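Local coordinates for protein aromatic amino acid exporter YddG (Starkeya novella, PDB 5I20) that transports a broad range of amino acids, including L-threonine, L-methionine, L-lysine and L-glutamate, across the cell inner membrane, at residues T19-T24 / V249-L254; F33-L38 / L211-L216; A94-Y99 / V134-R139. All coordinates share one frame; numbering follows the deposited sequence.

Overall arrangement
All three contacts lie near the periplasmic ends of transmembrane spans in the basket-shaped fold, whose central cavity binds the substrates. Along the chain, the segments of interaction 3 (94-99, 134-139) fall between those of interaction 2 (33-38, 211-216), and these between those of interaction 1 (19-24, 249-254). Interaction 1 connects the other two: its centre is about 16 Å from that of interaction 2, where Leu216 packs on helix 20-27, and about 14 Å from that of interaction 3, where Leu135 meets helix 246-258. Interactions 2 and 3 do not touch. Interactions 1 and 2 tie the first EamA-like sequence range to the second on the periplasmic side; interaction 3 stays within the first.

Interaction 1: residues T19-T24 / V249-L254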
loop_
_atom_site.group_PDB
_atom_site.type_symbol
_atom_site.label_atom_id
_atom_site.label_comp_id
_atom_site.label_asym_id
_atom_site.label_seq_id
_atom_site.Cartn_x
_atom_site.Cartn_y
_atom_site.Cartn_z
ATOM N N THR A 19 -6.452 6.402 4.533
ATOM C CA THR A 19 -6.776 7.831 4.486
ATOM C C THR A 19 -6.418 8.489 3.149
ATOM O O THR A 19 -6.649 9.683 2.965
ATOM C CB THR A 19 -6.060 8.619 5.612
ATOM O OG1 THR A 19 -4.653 8.699 5.335
ATOM C CG2 THR A 19 -6.276 7.958 6.966
ATOM N N LEU A 20 -5.859 7.710 2.225
ATOM C CA LEU A 20 -5.391 8.235 0.941
ATOM C C LEU A 20 -6.476 8.930 0.124
ATOM O O LEU A 20 -6.263 10.029 -0.393
ATOM C CB LEU A 20 -4.780 7.110 0.104
ATOM C CG LEU A 20 -3.373 6.672 0.503
ATOM C CD1 LEU A 20 -2.893 5.526 -0.373
ATOM C CD2 LEU A 20 -2.420 7.851 0.424
ATOM N N ALA A 21 -7.633 8.285 0.004
ATOM C CA ALA A 21 -8.729 8.813 -0.805
ATOM C C ALA A 21 -9.254 10.137 -0.251
ATOM O O ALA A 21 -9.828 10.939 -0.984
ATOM C CB ALA A 21 -9.855 7.797 -0.897
ATOM N N LEU A 22 -9.051 10.358 1.042
ATOM C CA LEU A 22 -9.519 11.571 1.699
ATOM C C LEU A 22 -8.694 12.784 1.275
ATOM O O LEU A 22 -9.221 13.886 1.141
ATOM C CB LEU A 22 -9.468 11.403 3.218
ATOM C CG LEU A 22 -10.716 11.784 4.018
ATOM C CD1 LEU A 22 -10.467 11.599 5.508
ATOM C CD2 LEU A 22 -11.155 13.209 3.720
ATOM N N ALA A 23 -7.399 12.571 1.060
ATOM C CA ALA A 23 -6.490 13.658 0.710
ATOM C C ALA A 23 -6.262 13.753 -0.797
ATOM O O ALA A 23 -5.677 14.721 -1.283
ATOM C CB ALA A 23 -5.162 13.485 1.434
ATOM N N THR A 24 -6.722 12.743 -1.529
ATOM C CA THR A 24 -6.606 12.723 -2.983
ATOM C C THR A 24 -7.398 13.872 -3.601
ATOM O O THR A 24 -6.956 14.505 -4.562
ATOM C CB THR A 24 -7.093 11.376 -3.564
ATOM O OG1 THR A 24 -6.121 10.360 -3.294
ATOM C CG2 THR A 24 -7.306 11.470 -5.069
ATOM N N VAL A 249 -12.207 -0.829 2.604
ATOM C CA VAL A 249 -13.404 -0.675 3.425
ATOM C C VAL A 249 -13.285 0.519 4.365
ATOM O O VAL A 249 -14.199 1.339 4.463
ATOM C CB VAL A 249 -13.685 -1.943 4.256
ATOM C CG1 VAL A 249 -14.849 -1.707 5.206
ATOM C CG2 VAL A 249 -13.969 -3.120 3.343
ATOM N N LEU A 250 -12.158 0.610 5.060
ATOM C CA LEU A 250 -11.920 1.720 5.970
ATOM C C LEU A 250 -11.874 3.036 5.200
ATOM O O LEU A 250 -12.336 4.065 5.691
ATOM C CB LEU A 250 -10.622 1.505 6.752
ATOM C CG LEU A 250 -10.676 0.427 7.839
ATOM C CD1 LEU A 250 -9.296 0.164 8.414
ATOM C CD2 LEU A 250 -11.647 0.824 8.946
ATOM N N SER A 251 -11.328 2.993 3.987
ATOM C CA SER A 251 -11.253 4.176 3.135
ATOM C C SER A 251 -12.645 4.718 2.830
ATOM O O SER A 251 -12.897 5.916 2.953
ATOM C CB SER A 251 -10.515 3.854 1.833
ATOM O OG SER A 251 -10.366 5.004 1.020
ATOM N N THR A 252 -13.549 3.823 2.446
ATOM C CA THR A 252 -14.923 4.203 2.144
ATOM C C THR A 252 -15.653 4.690 3.393
ATOM O O THR A 252 -16.421 5.651 3.334
ATOM C CB THR A 252 -15.702 3.032 1.522
ATOM O OG1 THR A 252 -14.997 2.547 0.373
ATOM C CG2 THR A 252 -17.096 3.474 1.111
ATOM N N LEU A 253 -15.412 4.026 4.521
ATOM C CA LEU A 253 -15.996 4.448 5.793
ATOM C C LEU A 253 -15.572 5.872 6.158
ATOM O O LEU A 253 -16.353 6.628 6.733
ATOM C CB LEU A 253 -15.606 3.485 6.920
ATOM C CG LEU A 253 -16.271 2.104 6.950
ATOM C CD1 LEU A 253 -15.650 1.229 8.032
ATOM C CD2 LEU A 253 -17.767 2.235 7.170
ATOM N N LEU A 254 -14.337 6.234 5.823
ATOM C CA LEU A 254 -13.835 7.575 6.111
ATOM C C LEU A 254 -14.567 8.619 5.283
ATOM O O LEU A 254 -14.965 9.662 5.798
ATOM C CB LEU A 254 -12.332 7.664 5.852
ATOM C CG LEU A 254 -11.414 7.159 6.966
ATOM C CD1 LEU A 254 -9.956 7.266 6.542
ATOM C CD2 LEU A 254 -11.660 7.938 8.250
#
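Thr19 and Ser251 bring the backbones of 19-24 and 249-254 close, with their CA atoms 5.9 Å apart. This is a meeting of two transmembrane spans of the basket-shaped fold of the drug/metabolite transporter superfamily, near the periplasmic end of each. The first span is split into helix 3-17 and helix 20-27; the partner is helix 246-258. Leu254 buries the most surface in the contact. Its CD1 lies 3.8 Å from Thr19 CG2 and equally near Thr19 CA, so one methyl meets both the side chain and the backbone of Thr19. The leucine swings out beside its own backbone nitrogen, CG anti to the carbonyl carbon (chi1 -82°), and passes the threonine at a slant. Thr19 divides its two branches: CG2 serves this apolar contact while OG1 turns to a hydrogen bond with Leu16 O one turn back. On another part of the short helix, Leu22 CD1 approaches Leu254 CB at 4.4 Å, a looser touch, and Leu22 also rests on Phe260. The carbonyl of Leu20 collects several donors. Thr24 OG1 bonds to Leu20 O at 2.9 Å, coming from above the carbonyl plane, while Ala23 N and Thr24 N add weak bonds to the same oxygen; Thr24 is poorly ordered, so its part is less certain. Pro220 of helix 209-221 packs against Thr19, and a bound monoolein touches Leu20. With OG anti to its backbone nitrogen (chi1 -177°), Ser251 sends its hydroxyl across toward 19-24, where it makes a weak hydrogen bond with Ser18 O and sits 3.4 Å from Ala21 CB.

Interaction 2: residues F33-L38 / L211-L216; sequences FLLTAL and LAVVAL
Val213 carries this contact on its side, meeting Leu35 with one methyl and Leu38 with the other. Its CG2 lies 3.9 Å from Leu35 CD1, and its CG1 lies 4.1 Å from Leu38 CB. The two leucines, three residues apart on helix 32-53, thus face the two prongs of a single valine on helix 209-221. They use different depths of their side chains. Leu38 touches near its root, through CB, on a bond from CA that heads toward the other helix, whereas Leu35 starts off alongside the interface and reaches it with a terminal methyl. That reach comes from an extended first torsion, CG anti to the backbone nitrogen (chi1 -171°), followed by a turn at chi2 of 63° that presents CD1 to the valine; the two side chains pass at a slant. Behind these methyls the CA atoms of the two segments come no closer than 7.4 Å, between Leu35 and Val213. Each backbone keeps its ordinary helical bonding, including Leu38 N to Leu34 O and Leu216 N to Ala212 O. In the next shell, Pro205 of the loop before helix 209-221 leans on both Leu38 and Val213, and Trp204 touches Leu38 as well. Helix 20-27 adds Thr27 against Leu35, while Leu20 and Ala23 pack on Leu216. Near the start of helix 32-53, Glu200 accepts a hydrogen bond from Phe33 N. The contact therefore joins two transmembrane helices at their periplasmic ends, with one valine buried between partly exposed leucines. Since only methyl and methylene groups meet here, the attraction is dispersive and non-directional, and neither helix is held in register with the other by polar bonds across this patch.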
loop_
_atom_site.group_PDB
_atom_site.type_symbol
_atom_site.label_atom_id
_atom_site.label_comp_id
_atom_site.label_asym_id
_atom_site.label_seq_id
_atom_site.Cartn_x
_atom_site.Cartn_y
_atom_site.Cartn_z
ATOM N N PHE A 33 3.911 12.142 -10.211
ATOM C CA PHE A 33 5.347 12.031 -9.963
ATOM C C PHE A 33 5.884 13.173 -9.110
ATOM O O PHE A 33 6.711 12.955 -8.222
ATOM C CB PHE A 33 6.116 11.960 -11.282
ATOM C CG PHE A 33 6.226 10.573 -11.839
ATOM C CD1 PHE A 33 6.919 9.592 -11.146
ATOM C CD2 PHE A 33 5.643 10.249 -13.052
ATOM C CE1 PHE A 33 7.025 8.312 -11.651
ATOM C CE2 PHE A 33 5.747 8.968 -13.564
ATOM C CZ PHE A 33 6.438 7.999 -12.863
ATOM N N LEU A 34 5.421 14.388 -9.383
ATOM C CA LEU A 34 5.796 15.535 -8.569
ATOM C C LEU A 34 5.263 15.366 -7.152
ATOM O O LEU A 34 5.947 15.682 -6.182
ATOM C CB LEU A 34 5.269 16.836 -9.174
ATOM C CG LEU A 34 5.671 18.106 -8.419
ATOM C CD1 LEU A 34 7.182 18.293 -8.456
ATOM C CD2 LEU A 34 4.960 19.323 -8.982
ATOM N N LEU A 35 4.040 14.858 -7.044
ATOM C CA LEU A 35 3.409 14.640 -5.747
ATOM C C LEU A 35 4.166 13.570 -4.971
ATOM O O LEU A 35 4.287 13.639 -3.748
ATOM C CB LEU A 35 1.940 14.243 -5.924
ATOM C CG LEU A 35 1.065 14.188 -4.668
ATOM C CD1 LEU A 35 0.949 15.564 -4.025
ATOM C CD2 LEU A 35 -0.314 13.627 -4.993
ATOM N N THR A 36 4.680 12.585 -5.698
ATOM C CA THR A 36 5.484 11.524 -5.108
ATOM C C THR A 36 6.816 12.077 -4.610
ATOM O O THR A 36 7.235 11.795 -3.486
ATOM C CB THR A 36 5.734 10.389 -6.123
ATOM O OG1 THR A 36 4.480 9.811 -6.510
ATOM C CG2 THR A 36 6.621 9.310 -5.524
ATOM N N ALA A 37 7.469 12.872 -5.454
ATOM C CA ALA A 37 8.737 13.508 -5.107
ATOM C C ALA A 37 8.624 14.363 -3.846
ATOM O O ALA A 37 9.509 14.342 -2.990
ATOM C CB ALA A 37 9.235 14.354 -6.268
ATOM N N LEU A 38 7.533 15.114 -3.735
ATOM C CA LEU A 38 7.325 15.981 -2.582
ATOM C C LEU A 38 7.000 15.174 -1.326
ATOM O O LEU A 38 7.565 15.416 -0.260
ATOM C CB LEU A 38 6.208 16.992 -2.864
ATOM C CG LEU A 38 6.467 18.040 -3.951
ATOM C CD1 LEU A 38 5.213 18.861 -4.221
ATOM C CD2 LEU A 38 7.629 18.953 -3.573
ATOM N N LEU A 211 -1.209 21.579 2.526
ATOM C CA LEU A 211 -1.450 20.923 3.806
ATOM C C LEU A 211 -1.745 19.436 3.619
ATOM O O LEU A 211 -1.392 18.613 4.462
ATOM C CB LEU A 211 -2.599 21.607 4.547
ATOM C CG LEU A 211 -2.749 21.278 6.034
ATOM C CD1 LEU A 211 -1.388 21.233 6.714
ATOM C CD2 LEU A 211 -3.646 22.303 6.710
ATOM N N ALA A 212 -2.388 19.099 2.508
ATOM C CA ALA A 212 -2.662 17.706 2.181
ATOM C C ALA A 212 -1.371 16.995 1.797
ATOM O O ALA A 212 -1.155 15.839 2.160
ATOM C CB ALA A 212 -3.677 17.610 1.056
ATOM N N VAL A 213 -0.520 17.699 1.059
ATOM C CA VAL A 213 0.778 17.172 0.658
ATOM C C VAL A 213 1.598 16.774 1.880
ATOM O O VAL A 213 2.162 15.681 1.932
ATOM C CB VAL A 213 1.569 18.195 -0.180
ATOM C CG1 VAL A 213 2.971 17.684 -0.469
ATOM C CG2 VAL A 213 0.832 18.507 -1.473
ATOM N N VAL A 214 1.647 17.663 2.867
ATOM C CA VAL A 214 2.404 17.408 4.087
ATOM C C VAL A 214 1.812 16.235 4.869
ATOM O O VAL A 214 2.545 15.410 5.411
ATOM C CB VAL A 214 2.453 18.659 4.985
ATOM C CG1 VAL A 214 3.239 18.380 6.255
ATOM C CG2 VAL A 214 3.068 19.822 4.227
ATOM N N ALA A 215 0.484 16.161 4.915
ATOM C CA ALA A 215 -0.203 15.077 5.610
ATOM C C ALA A 215 0.134 13.727 4.987
ATOM O O ALA A 215 0.418 12.759 5.694
ATOM C CB ALA A 215 -1.705 15.302 5.595
ATOM N N LEU A 216 0.098 13.676 3.659
ATOM C CA LEU A 216 0.462 12.471 2.925
ATOM C C LEU A 216 1.913 12.090 3.200
ATOM O O LEU A 216 2.233 10.917 3.377
ATOM C CB LEU A 216 0.249 12.670 1.423
ATOM C CG LEU A 216 -1.184 12.823 0.910
ATOM C CD1 LEU A 216 -1.188 13.061 -0.594
ATOM C CD2 LEU A 216 -2.012 11.596 1.259
#

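Interaction 3: residues A94-Y99 / V134-R139; sequences AGLVAY and VLLGAR
Gly95 O takes a weak hydrogen bond from Tyr99 N at 3.0 Å and also lies at the edge of the Tyr99 ring, in its plane, while the carbonyl carbon of the same glycine is touched by Leu136 CD1 at 4.2 Å. Tyr99 N has a second weak acceptor in Leu96 O, so the last turn of helix 91-98 closes with a forked bond. That one leucine methyl, CD1, does nearly all the work from the other segment. It settles against the backbone where Gly95 passes into Leu96, 3.9 Å from Leu96 N and 3.8 Å from Leu96 CA. Leu96 also lends its side chain: CB stands 4.0 Å from Leu136 CD1 and its own CD1 is scarcely farther. Leu136 gets there with CG beside its backbone nitrogen and anti to the carbonyl carbon (chi1 -59°), and it crosses Leu96 aslant. In the transporter fold this is where two transmembrane spans, 91-111 and 119-139, come together at the periplasmic side. The first span is broken just after the contact, with Tyr99 leaving helical geometry between helix 91-98 and helix 101-108; the second reaches its helix end at Leu136. From there the chain turns on, with Ala138 N bonded to Leu135 O at 2.9 Å. Phe143, in the following loop, packs on both Leu96 and Leu136. Tyr99 also has partners outside the two segments: its carbonyl oxygen is hydrogen-bonded to Tyr245 OH, its side chain touches Pro248 of helix 246-258, and a bound monoolein touches it together with Ala98. Leu135, on a different face from Leu136, turns to Pro248 and Thr252 of helix 246-258.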
loop_
_atom_site.group_PDB
_atom_site.type_symbol
_atom_site.label_atom_id
_atom_site.label_comp_id
_atom_site.label_asym_id
_atom_site.label_seq_id
_atom_site.Cartn_x
_atom_site.Cartn_y
_atom_site.Cartn_z
ATOM N N ALA A 94 -8.206 -0.154 -12.812
ATOM C CA ALA A 94 -6.789 -0.133 -12.465
ATOM C C ALA A 94 -6.595 -0.390 -10.975
ATOM O O ALA A 94 -5.699 -1.135 -10.576
ATOM C CB ALA A 94 -6.159 1.194 -12.859
ATOM N N GLY A 95 -7.445 0.228 -10.159
ATOM C CA GLY A 95 -7.380 0.063 -8.720
ATOM C C GLY A 95 -7.721 -1.348 -8.278
ATOM O O GLY A 95 -7.113 -1.876 -7.344
ATOM N N LEU A 96 -8.691 -1.961 -8.951
ATOM C CA LEU A 96 -9.090 -3.326 -8.635
ATOM C C LEU A 96 -7.987 -4.324 -8.983
ATOM O O LEU A 96 -7.703 -5.232 -8.205
ATOM C CB LEU A 96 -10.381 -3.704 -9.369
ATOM C CG LEU A 96 -10.840 -5.144 -9.116
ATOM C CD1 LEU A 96 -11.106 -5.369 -7.632
ATOM C CD2 LEU A 96 -12.065 -5.511 -9.942
ATOM N N VAL A 97 -7.368 -4.162 -10.151
ATOM C CA VAL A 97 -6.300 -5.069 -10.560
ATOM C C VAL A 97 -5.108 -4.936 -9.612
ATOM O O VAL A 97 -4.572 -5.941 -9.142
ATOM C CB VAL A 97 -5.853 -4.815 -12.017
ATOM C CG1 VAL A 97 -4.598 -5.613 -12.343
ATOM C CG2 VAL A 97 -6.969 -5.179 -12.983
ATOM N N ALA A 98 -4.713 -3.702 -9.312
ATOM C CA ALA A 98 -3.628 -3.462 -8.361
ATOM C C ALA A 98 -3.923 -4.066 -6.989
ATOM O O ALA A 98 -3.011 -4.530 -6.302
ATOM C CB ALA A 98 -3.354 -1.968 -8.228
ATOM N N TYR A 99 -5.193 -4.075 -6.592
ATOM C CA TYR A 99 -5.544 -4.575 -5.263
ATOM C C TYR A 99 -5.651 -6.096 -5.215
ATOM O O TYR A 99 -6.297 -6.665 -4.333
ATOM C CB TYR A 99 -6.837 -3.926 -4.761
ATOM C CG TYR A 99 -6.573 -3.018 -3.583
ATOM C CD1 TYR A 99 -6.307 -3.545 -2.326
ATOM C CD2 TYR A 99 -6.553 -1.638 -3.731
ATOM C CE1 TYR A 99 -6.047 -2.727 -1.246
ATOM C CE2 TYR A 99 -6.294 -0.807 -2.653
ATOM C CZ TYR A 99 -6.042 -1.359 -1.413
ATOM O OH TYR A 99 -5.784 -0.545 -0.335
ATOM N N VAL A 134 -16.873 -6.063 -4.606
ATOM C CA VAL A 134 -18.210 -5.511 -4.398
ATOM C C VAL A 134 -18.146 -3.999 -4.211
ATOM O O VAL A 134 -18.960 -3.259 -4.757
ATOM C CB VAL A 134 -18.901 -6.136 -3.168
ATOM C CG1 VAL A 134 -20.221 -5.436 -2.877
ATOM C CG2 VAL A 134 -19.134 -7.611 -3.389
ATOM N N LEU A 135 -17.159 -3.552 -3.444
ATOM C CA LEU A 135 -17.036 -2.148 -3.086
ATOM C C LEU A 135 -16.678 -1.281 -4.290
ATOM O O LEU A 135 -17.397 -0.339 -4.621
ATOM C CB LEU A 135 -15.992 -1.982 -1.979
ATOM C CG LEU A 135 -15.955 -0.653 -1.227
ATOM C CD1 LEU A 135 -17.331 -0.292 -0.699
ATOM C CD2 LEU A 135 -14.953 -0.744 -0.089
ATOM N N LEU A 136 -15.567 -1.606 -4.943
ATOM C CA LEU A 136 -15.075 -0.805 -6.056
ATOM C C LEU A 136 -16.041 -0.843 -7.241
ATOM O O LEU A 136 -16.045 0.062 -8.077
ATOM C CB LEU A 136 -13.681 -1.280 -6.484
ATOM C CG LEU A 136 -12.570 -1.228 -5.424
ATOM C CD1 LEU A 136 -11.215 -1.597 -6.025
ATOM C CD2 LEU A 136 -12.504 0.133 -4.745
ATOM N N GLY A 137 -16.866 -1.886 -7.299
ATOM C CA GLY A 137 -17.848 -2.021 -8.360
ATOM C C GLY A 137 -19.176 -1.356 -8.042
ATOM O O GLY A 137 -20.102 -1.384 -8.854
ATOM N N ALA A 138 -19.266 -0.746 -6.863
ATOM C CA ALA A 138 -20.502 -0.099 -6.425
ATOM C C ALA A 138 -20.716 1.255 -7.097
ATOM O O ALA A 138 -21.737 1.906 -6.882
ATOM C CB ALA A 138 -20.505 0.063 -4.916
ATOM N N ARG A 139 -19.749 1.677 -7.906
ATOM C CA ARG A 139 -19.856 2.929 -8.650
ATOM C C ARG A 139 -21.017 2.879 -9.641
ATOM O O ARG A 139 -21.503 1.800 -9.987
ATOM C CB ARG A 139 -18.548 3.226 -9.383
ATOM C CG ARG A 139 -18.178 2.182 -10.422
ATOM C CD ARG A 139 -16.745 2.348 -10.905
ATOM N NE ARG A 139 -16.498 3.661 -11.493
ATOM C CZ ARG A 139 -15.829 4.639 -10.890
ATOM N NH1 ARG A 139 -15.655 5.804 -11.503
ATOM N NH2 ARG A 139 -15.333 4.453 -9.674
#